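Local coordinates for protein ATP-dependent CLP protease, putative (Plasmodium falciparum, PDB 2F6I) that probably acts, through its catalytic domain, as the serine protease of an ATP-dependent Clp system, cutting proteins into small peptides with the aid of an ATPase partner, at residues S58-L63 with L89-Y94; I66-I71 with Y94-I99; M132-L137 with D181-M186. All blocks are in the same frame, centred on the assembly; numbering follows the deposited sequence.

Contact 1. Residues S58-L63 with L89-Y94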
# COMPACT_ATOMS: atom_id res chain seq x y z
N SER C 58 -23.26 -26.53 -13.82
CA SER C 58 -23.00 -27.85 -13.26
C SER C 58 -24.26 -28.37 -12.58
O SER C 58 -24.67 -29.51 -12.80
CB SER C 58 -21.87 -27.79 -12.23
OG SER C 58 -20.64 -27.50 -12.85
N GLN C 59 -24.85 -27.51 -11.76
CA GLN C 59 -26.06 -27.85 -11.02
C GLN C 59 -27.25 -28.17 -11.91
O GLN C 59 -28.00 -29.11 -11.64
CB GLN C 59 -26.40 -26.70 -10.07
CG GLN C 59 -25.47 -26.65 -8.85
CD GLN C 59 -25.31 -25.26 -8.29
OE1 GLN C 59 -26.28 -24.52 -8.13
NE2 GLN C 59 -24.08 -24.90 -7.97
N LEU C 60 -27.42 -27.40 -12.98
CA LEU C 60 -28.52 -27.64 -13.90
C LEU C 60 -28.34 -28.98 -14.59
O LEU C 60 -29.26 -29.80 -14.64
CB LEU C 60 -28.61 -26.51 -14.94
CG LEU C 60 -29.11 -25.17 -14.41
CD1 LEU C 60 -28.94 -24.08 -15.46
CD2 LEU C 60 -30.56 -25.29 -14.00
N LEU C 61 -27.14 -29.22 -15.12
CA LEU C 61 -26.84 -30.48 -15.79
C LEU C 61 -27.01 -31.65 -14.83
O LEU C 61 -27.49 -32.71 -15.22
CB LEU C 61 -25.42 -30.47 -16.35
CG LEU C 61 -25.15 -29.49 -17.50
CD1 LEU C 61 -23.67 -29.50 -17.85
CD2 LEU C 61 -25.99 -29.87 -18.70
N TYR C 62 -26.63 -31.44 -13.57
CA TYR C 62 -26.75 -32.49 -12.58
C TYR C 62 -28.21 -32.84 -12.32
O TYR C 62 -28.59 -34.01 -12.37
CB TYR C 62 -26.09 -32.08 -11.26
CG TYR C 62 -26.30 -33.07 -10.14
CD1 TYR C 62 -27.43 -33.00 -9.32
CD2 TYR C 62 -25.40 -34.11 -9.92
CE1 TYR C 62 -27.65 -33.94 -8.31
CE2 TYR C 62 -25.61 -35.05 -8.92
CZ TYR C 62 -26.73 -34.96 -8.12
OH TYR C 62 -26.95 -35.89 -7.13
N LEU C 63 -29.02 -31.83 -12.04
CA LEU C 63 -30.44 -32.05 -11.78
C LEU C 63 -31.11 -32.74 -12.96
O LEU C 63 -31.76 -33.77 -12.80
CB LEU C 63 -31.14 -30.72 -11.49
CG LEU C 63 -30.78 -30.02 -10.17
CD1 LEU C 63 -31.52 -28.69 -10.08
CD2 LEU C 63 -31.14 -30.91 -9.00
N LEU C 89 -27.86 -19.46 -20.55
CA LEU C 89 -29.07 -19.49 -21.37
C LEU C 89 -29.06 -20.75 -22.25
O LEU C 89 -30.09 -21.42 -22.38
CB LEU C 89 -29.15 -18.24 -22.25
CG LEU C 89 -30.52 -17.90 -22.84
CD1 LEU C 89 -31.50 -17.59 -21.72
CD2 LEU C 89 -30.39 -16.70 -23.77
N ASP C 90 -27.91 -21.06 -22.85
CA ASP C 90 -27.79 -22.24 -23.69
C ASP C 90 -28.12 -23.49 -22.88
O ASP C 90 -28.91 -24.33 -23.33
CB ASP C 90 -26.37 -22.38 -24.26
CG ASP C 90 -26.17 -21.57 -25.53
OD1 ASP C 90 -27.16 -21.32 -26.24
OD2 ASP C 90 -25.01 -21.21 -25.82
N ILE C 91 -27.52 -23.60 -21.70
CA ILE C 91 -27.75 -24.75 -20.83
C ILE C 91 -29.22 -24.82 -20.46
O ILE C 91 -29.81 -25.90 -20.43
CB ILE C 91 -26.89 -24.64 -19.54
CG1 ILE C 91 -25.41 -24.67 -19.91
CG2 ILE C 91 -27.21 -25.79 -18.60
CD1 ILE C 91 -24.98 -25.91 -20.66
N PHE C 92 -29.81 -23.66 -20.19
CA PHE C 92 -31.22 -23.57 -19.83
C PHE C 92 -32.08 -24.31 -20.84
O PHE C 92 -32.90 -25.15 -20.48
CB PHE C 92 -31.66 -22.11 -19.79
CG PHE C 92 -31.93 -21.59 -18.41
CD1 PHE C 92 -30.94 -21.61 -17.44
CD2 PHE C 92 -33.18 -21.06 -18.10
CE1 PHE C 92 -31.19 -21.10 -16.16
CE2 PHE C 92 -33.43 -20.54 -16.83
CZ PHE C 92 -32.43 -20.56 -15.86
N ASN C 93 -31.88 -23.99 -22.11
CA ASN C 93 -32.65 -24.58 -23.19
C ASN C 93 -32.09 -25.90 -23.71
O ASN C 93 -32.65 -26.51 -24.62
CB ASN C 93 -32.77 -23.58 -24.34
CG ASN C 93 -33.59 -22.36 -23.95
OD1 ASN C 93 -34.79 -22.46 -23.71
ND2 ASN C 93 -32.93 -21.22 -23.87
N TYR C 94 -30.98 -26.35 -23.13
CA TYR C 94 -30.37 -27.61 -23.53
C TYR C 94 -31.01 -28.76 -22.75
O TYR C 94 -31.33 -29.80 -23.31
CB TYR C 94 -28.87 -27.58 -23.27
CG TYR C 94 -28.14 -28.85 -23.65
CD1 TYR C 94 -26.97 -29.23 -23.00
CD2 TYR C 94 -28.61 -29.67 -24.68
CE1 TYR C 94 -26.29 -30.39 -23.35
CE2 TYR C 94 -27.94 -30.83 -25.04
CZ TYR C 94 -26.78 -31.19 -24.37
OH TYR C 94 -26.11 -32.34 -24.71

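Contact 2. Residues I66-I71 with Y94-I99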
# COMPACT_ATOMS: atom_id res chain seq x y z
N ILE C 66 -30.80 -36.37 -13.01
CA ILE C 66 -31.57 -37.17 -12.06
C ILE C 66 -32.91 -37.53 -12.70
O ILE C 66 -33.21 -38.71 -12.91
CB ILE C 66 -31.84 -36.37 -10.76
CG1 ILE C 66 -30.52 -35.91 -10.15
CG2 ILE C 66 -32.62 -37.23 -9.78
CD1 ILE C 66 -29.56 -37.03 -9.80
N ASN C 67 -33.70 -36.51 -13.00
CA ASN C 67 -34.99 -36.69 -13.65
C ASN C 67 -35.26 -35.42 -14.47
O ASN C 67 -34.38 -34.56 -14.58
CB ASN C 67 -36.11 -36.90 -12.63
CG ASN C 67 -36.21 -35.76 -11.64
OD1 ASN C 67 -35.72 -35.86 -10.51
ND2 ASN C 67 -36.83 -34.66 -12.05
N HIS C 68 -36.45 -35.30 -15.04
CA HIS C 68 -36.75 -34.13 -15.84
C HIS C 68 -37.92 -33.31 -15.31
O HIS C 68 -38.63 -32.66 -16.08
CB HIS C 68 -37.03 -34.54 -17.29
CG HIS C 68 -35.84 -35.14 -17.98
ND1 HIS C 68 -35.90 -35.70 -19.23
CD2 HIS C 68 -34.55 -35.26 -17.58
CE1 HIS C 68 -34.71 -36.14 -19.58
NE2 HIS C 68 -33.87 -35.89 -18.60
N ASN C 69 -38.11 -33.33 -14.00
CA ASN C 69 -39.18 -32.56 -13.40
C ASN C 69 -38.79 -31.09 -13.42
O ASN C 69 -37.66 -30.74 -13.79
CB ASN C 69 -39.43 -33.01 -11.95
CG ASN C 69 -39.82 -34.47 -11.86
OD1 ASN C 69 -40.62 -34.96 -12.66
ND2 ASN C 69 -39.26 -35.17 -10.88
N ASP C 70 -39.71 -30.22 -13.03
CA ASP C 70 -39.45 -28.79 -13.03
C ASP C 70 -38.37 -28.34 -12.05
O ASP C 70 -38.30 -28.80 -10.91
CB ASP C 70 -40.75 -28.03 -12.75
CG ASP C 70 -41.65 -27.94 -13.97
OD1 ASP C 70 -41.71 -28.92 -14.74
OD2 ASP C 70 -42.31 -26.89 -14.15
N ILE C 71 -37.53 -27.42 -12.52
CA ILE C 71 -36.46 -26.85 -11.72
C ILE C 71 -36.86 -25.40 -11.43
O ILE C 71 -37.21 -24.66 -12.36
CB ILE C 71 -35.11 -26.84 -12.48
CG1 ILE C 71 -34.65 -28.27 -12.74
CG2 ILE C 71 -34.07 -26.07 -11.69
CD1 ILE C 71 -33.38 -28.36 -13.57
N TYR C 94 -30.98 -26.35 -23.13
CA TYR C 94 -30.37 -27.61 -23.53
C TYR C 94 -31.01 -28.76 -22.75
O TYR C 94 -31.33 -29.80 -23.31
CB TYR C 94 -28.87 -27.58 -23.27
CG TYR C 94 -28.14 -28.85 -23.65
CD1 TYR C 94 -26.97 -29.23 -23.00
CD2 TYR C 94 -28.61 -29.67 -24.68
CE1 TYR C 94 -26.29 -30.39 -23.35
CE2 TYR C 94 -27.94 -30.83 -25.04
CZ TYR C 94 -26.78 -31.19 -24.37
OH TYR C 94 -26.11 -32.34 -24.71
N ILE C 95 -31.19 -28.55 -21.45
CA ILE C 95 -31.77 -29.57 -20.59
C ILE C 95 -33.25 -29.81 -20.89
O ILE C 95 -33.94 -28.93 -21.41
CB ILE C 95 -31.61 -29.21 -19.10
CG1 ILE C 95 -32.36 -27.92 -18.77
CG2 ILE C 95 -30.13 -29.04 -18.77
CD1 ILE C 95 -32.35 -27.56 -17.30
N LYS C 96 -33.72 -31.01 -20.57
CA LYS C 96 -35.12 -31.38 -20.79
C LYS C 96 -36.05 -30.72 -19.78
O LYS C 96 -37.13 -30.26 -20.13
CB LYS C 96 -35.27 -32.90 -20.73
CG LYS C 96 -35.08 -33.60 -22.07
CD LYS C 96 -33.79 -33.20 -22.76
CE LYS C 96 -33.71 -33.76 -24.17
NZ LYS C 96 -32.51 -33.27 -24.90
N SER C 97 -35.62 -30.69 -18.52
CA SER C 97 -36.41 -30.10 -17.45
C SER C 97 -36.83 -28.67 -17.77
O SER C 97 -36.07 -27.89 -18.34
CB SER C 97 -35.62 -30.09 -16.14
OG SER C 97 -35.30 -31.40 -15.72
N ASP C 98 -38.06 -28.33 -17.40
CA ASP C 98 -38.56 -26.99 -17.61
C ASP C 98 -38.12 -26.16 -16.41
O ASP C 98 -37.96 -26.68 -15.31
CB ASP C 98 -40.08 -26.99 -17.72
CG ASP C 98 -40.56 -27.42 -19.10
OD1 ASP C 98 -40.12 -28.49 -19.58
OD2 ASP C 98 -41.38 -26.69 -19.70
N ILE C 99 -37.91 -24.87 -16.63
CA ILE C 99 -37.45 -24.00 -15.57
C ILE C 99 -38.40 -22.86 -15.24
O ILE C 99 -38.70 -22.03 -16.10
CB ILE C 99 -36.08 -23.38 -15.93
CG1 ILE C 99 -35.04 -24.49 -16.09
CG2 ILE C 99 -35.67 -22.36 -14.87
CD1 ILE C 99 -33.66 -23.99 -16.45
O HOH W 1 -40.11 -30.26 -16.56

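Contact 3. Residues M132-L137 with D181-M186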
# COMPACT_ATOMS: atom_id res chain seq x y z
N MET C 132 -34.57 -4.31 -14.60
CA MET C 132 -34.03 -3.41 -15.61
C MET C 132 -33.32 -4.19 -16.71
O MET C 132 -32.98 -5.36 -16.53
CB MET C 132 -33.04 -2.44 -14.97
CG MET C 132 -31.82 -3.12 -14.40
SD MET C 132 -31.35 -2.45 -12.80
CE MET C 132 -32.90 -2.66 -11.94
N ILE C 133 -33.09 -3.53 -17.84
CA ILE C 133 -32.43 -4.18 -18.97
C ILE C 133 -30.94 -3.89 -19.02
O ILE C 133 -30.14 -4.75 -19.39
CB ILE C 133 -33.08 -3.73 -20.29
CG1 ILE C 133 -34.59 -4.01 -20.24
CG2 ILE C 133 -32.43 -4.44 -21.47
CD1 ILE C 133 -35.34 -3.50 -21.45
N HIS C 134 -30.56 -2.67 -18.64
CA HIS C 134 -29.16 -2.24 -18.63
C HIS C 134 -28.31 -3.03 -17.63
O HIS C 134 -28.83 -3.85 -16.87
CB HIS C 134 -29.10 -0.75 -18.30
CG HIS C 134 -29.67 -0.41 -16.95
ND1 HIS C 134 -28.88 -0.26 -15.83
CD2 HIS C 134 -30.94 -0.22 -16.54
CE1 HIS C 134 -29.65 0.00 -14.79
NE2 HIS C 134 -30.90 0.03 -15.19
N GLN C 135 -27.01 -2.77 -17.64
CA GLN C 135 -26.08 -3.45 -16.73
C GLN C 135 -25.60 -2.48 -15.65
O GLN C 135 -24.77 -1.61 -15.91
CB GLN C 135 -24.88 -3.99 -17.50
CG GLN C 135 -25.23 -4.85 -18.70
CD GLN C 135 -24.02 -5.49 -19.35
OE1 GLN C 135 -23.42 -6.42 -18.81
NE2 GLN C 135 -23.63 -4.97 -20.52
N PRO C 136 -26.13 -2.61 -14.42
CA PRO C 136 -25.75 -1.74 -13.30
C PRO C 136 -24.31 -1.90 -12.81
O PRO C 136 -23.76 -0.99 -12.18
CB PRO C 136 -26.78 -2.11 -12.22
CG PRO C 136 -27.06 -3.55 -12.51
CD PRO C 136 -27.18 -3.56 -14.01
N LEU C 137 -23.70 -3.05 -13.10
CA LEU C 137 -22.31 -3.30 -12.70
C LEU C 137 -21.34 -2.81 -13.76
O LEU C 137 -20.13 -2.79 -13.56
CB LEU C 137 -22.07 -4.79 -12.47
CG LEU C 137 -22.77 -5.51 -11.31
CD1 LEU C 137 -22.32 -6.96 -11.29
CD2 LEU C 137 -22.45 -4.83 -9.99
N ASP C 181 -30.68 1.75 -22.93
CA ASP C 181 -29.84 2.94 -22.96
C ASP C 181 -30.28 4.05 -22.01
O ASP C 181 -29.48 4.92 -21.66
CB ASP C 181 -29.76 3.51 -24.38
CG ASP C 181 -29.12 2.55 -25.36
OD1 ASP C 181 -28.17 1.84 -24.97
OD2 ASP C 181 -29.57 2.51 -26.53
N ARG C 182 -31.54 4.02 -21.57
CA ARG C 182 -32.02 5.05 -20.67
C ARG C 182 -32.15 4.60 -19.22
O ARG C 182 -32.85 5.23 -18.43
CB ARG C 182 -33.36 5.61 -21.17
CG ARG C 182 -34.54 4.64 -21.15
CD ARG C 182 -35.73 5.23 -21.91
NE ARG C 182 -36.94 4.42 -21.79
CZ ARG C 182 -37.81 4.52 -20.79
NH1 ARG C 182 -37.62 5.40 -19.82
NH2 ARG C 182 -38.88 3.74 -20.76
N ASP C 183 -31.44 3.53 -18.86
CA ASP C 183 -31.47 3.00 -17.50
C ASP C 183 -32.90 2.97 -16.96
O ASP C 183 -33.22 3.63 -15.97
CB ASP C 183 -30.60 3.85 -16.56
CG ASP C 183 -29.15 3.88 -16.99
OD1 ASP C 183 -28.59 2.80 -17.27
OD2 ASP C 183 -28.56 4.99 -17.02
N TYR C 184 -33.75 2.20 -17.62
CA TYR C 184 -35.15 2.10 -17.23
C TYR C 184 -35.39 1.02 -16.17
O TYR C 184 -35.11 -0.16 -16.39
CB TYR C 184 -35.99 1.84 -18.50
CG TYR C 184 -37.46 1.57 -18.27
CD1 TYR C 184 -38.18 2.26 -17.30
CD2 TYR C 184 -38.13 0.65 -19.07
CE1 TYR C 184 -39.55 2.04 -17.12
CE2 TYR C 184 -39.50 0.41 -18.90
CZ TYR C 184 -40.20 1.11 -17.93
OH TYR C 184 -41.55 0.87 -17.76
N TYR C 185 -35.90 1.45 -15.01
CA TYR C 185 -36.22 0.56 -13.90
C TYR C 185 -37.72 0.29 -13.91
O TYR C 185 -38.52 1.22 -13.98
CB TYR C 185 -35.87 1.20 -12.55
CG TYR C 185 -34.39 1.21 -12.22
CD1 TYR C 185 -33.49 1.94 -12.98
CD2 TYR C 185 -33.91 0.48 -11.13
CE1 TYR C 185 -32.13 1.95 -12.67
CE2 TYR C 185 -32.55 0.48 -10.82
CZ TYR C 185 -31.67 1.22 -11.59
OH TYR C 185 -30.33 1.22 -11.28
N MET C 186 -38.10 -0.98 -13.83
CA MET C 186 -39.51 -1.35 -13.82
C MET C 186 -39.87 -1.97 -12.48
O MET C 186 -39.02 -2.50 -11.78
CB MET C 186 -39.80 -2.38 -14.91
CG MET C 186 -39.59 -1.89 -16.33
SD MET C 186 -39.73 -3.24 -17.52
CE MET C 186 -38.03 -3.40 -18.06

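Contact 1. Residues S58-L63 with L89-Y94
Leu60 carries the tighter half of this helix-helix contact, reaching with one methyl toward both Ile91 and Phe92. Its CD1 lies 4.0 Å from Ile91 CG2 and 3.7 Å from Phe92 CD1, so a single branch fills the angle between an isoleucine methyl and an aromatic ring. Phe92 starts out pointing away from helix segment 58-63; its unusual first torsion (chi1 -109°) brings the ring back to meet the leucine, which approaches it obliquely. No hydrogen bond crosses between the segments, and the pairing is purely apolar.

The other half is looser. Leu61 brings CD2 to 4.3 Å from Ile91 CG2, and the same methyl stands 4.5 Å from Tyr94 CD1, at the margin of contact. Leu61 and Tyr94 are both partly exposed, whereas Leu60, Ile91 and Phe92 are buried.

The axes of segments 58-63 and 89-94 run almost parallel, 6° apart and 10.1 Å from each other at closest approach, as expected of the helices of two successive beta-alpha-beta units. Leu60 and Phe92 both rest on Ile73 of strand 71-77, and Leu60 also touches Ile42 of strand 41-44, which ties helices 50-66 and 82-94 to the parallel sheet.

Contact 2. Residues I66-I71 with Y94-I99
Ile71 and Asp98 join where two loops turn into neighbouring parallel strands: Ile71 N donates to Asp98 O at 2.9 Å, with a nearly straight N-H...O angle of 174°. One residue on, Ile99 CA approaches Ile71 O at 3.3 Å in a CA-H...O contact.

The side chain of Ile71 can be followed inward from the backbone. CB lies 4.3 Å from Ile99 CG1, its partner in the bridge. CG1, set anti to the carbonyl carbon (chi1 -65°), passes 4.0 Å from Ser97 CB. CD1 then packs against that same Ser97 CB at 3.8 Å and meets Ile95 CD1 tip to tip at 4.0 Å. The hydroxyl of Ser97 is engaged by Asp64 and Arg40, which anchor the second loop to the end of helix 50-66 and to the loop before strand 41-44.

Polar groups occupy the outer side. A water accepts from Asp98 N and donates to His68 O and Asp70 OD1, linking the two loops. The carboxylates of Asp70 and Asp98 come near each other, but Lys119 and Lys122 form salt bridges with Asp70 OD2, probably easing the repulsion. Farther out, Lys96 CB sits over one face of the exposed His68 ring, 3.5 Å from its centroid, a CH-pi contact.

The two loops thus follow helices 50-66 and 82-94 and lead into the adjacent strands 71-77 and 99-104, with Ile71 directed onto Leu63 of the first helix.

Contact 3. Residues M132-L137 with D181-M186
His134, the predicted active-site histidine, has its ring held between Met132 on one face and Asp183 on the other, with Tyr185 at its edge. Asp183 CB stands 4.1 Å from the ring centroid, over the face, and its OD1 is 3.4 Å from His134 ND1. The angle is poor, and the carboxylate plane stands 75° from the ring, so the two are not hydrogen-bonded. ClpP peptidases use a Ser-His-Asp triad; Asp183 probably corresponds to its aspartate, and in this crystal the His-Asp pair is not in the hydrogen-bonded arrangement expected of an active triad. The edge is met by Tyr185 CE1, 3.4 Å from His134 NE2, the two ring planes being inclined at 49°.

Met132 packs on both rings. Its CG sits between the backbone N and the carbonyl carbon (chi1 64°), and from there the bent chain carries SD over the Tyr185 face, 4.1 Å from the centroid, a Met-aromatic contact. CE reaches 3.4 Å from Tyr185 CE2. On the backbone side, Met132 CB lies 3.4 Å from Tyr184 O, while farther out Ser112 OG is hydrogen-bonded to Met132 O. Next to the histidine in sequence, Ile133 CG1 packs on Met186 CE at 4.1 Å.

Another copy of the protein contributes Gln150 against Asp183 and Glu153 against Tyr185. Within the chain, the first segment leaves strand 130-132, the middle strand of a small mixed sheet, and the second runs from helix 173-181 into the short, weakly bonded strand 185-186, outermost in that sheet within this chain; Ile133 packs on helices 151-169, 173-181 and 188-194.

Contacts 1 and 2 form one continuous region, their centres 8 Å apart: they share Tyr94, their segments alternate along the chain, and Phe92 of the first packs on Ile99 of the second. Together they join two successive beta-alpha-beta units, contact 1 through helices 50-66 and 82-94 and contact 2 through the loops that carry these helices into strands 71-77 and 99-104 of the parallel sheet. Both also touch a second subunit. Contact 3 comes later in the chain, on the opposite side of its centre, about 26 and 30 Å from them between centres. Holding the predicted active-site histidine, it does not touch contacts 1 and 2, the nearest atoms being about 13 and 17 Å away.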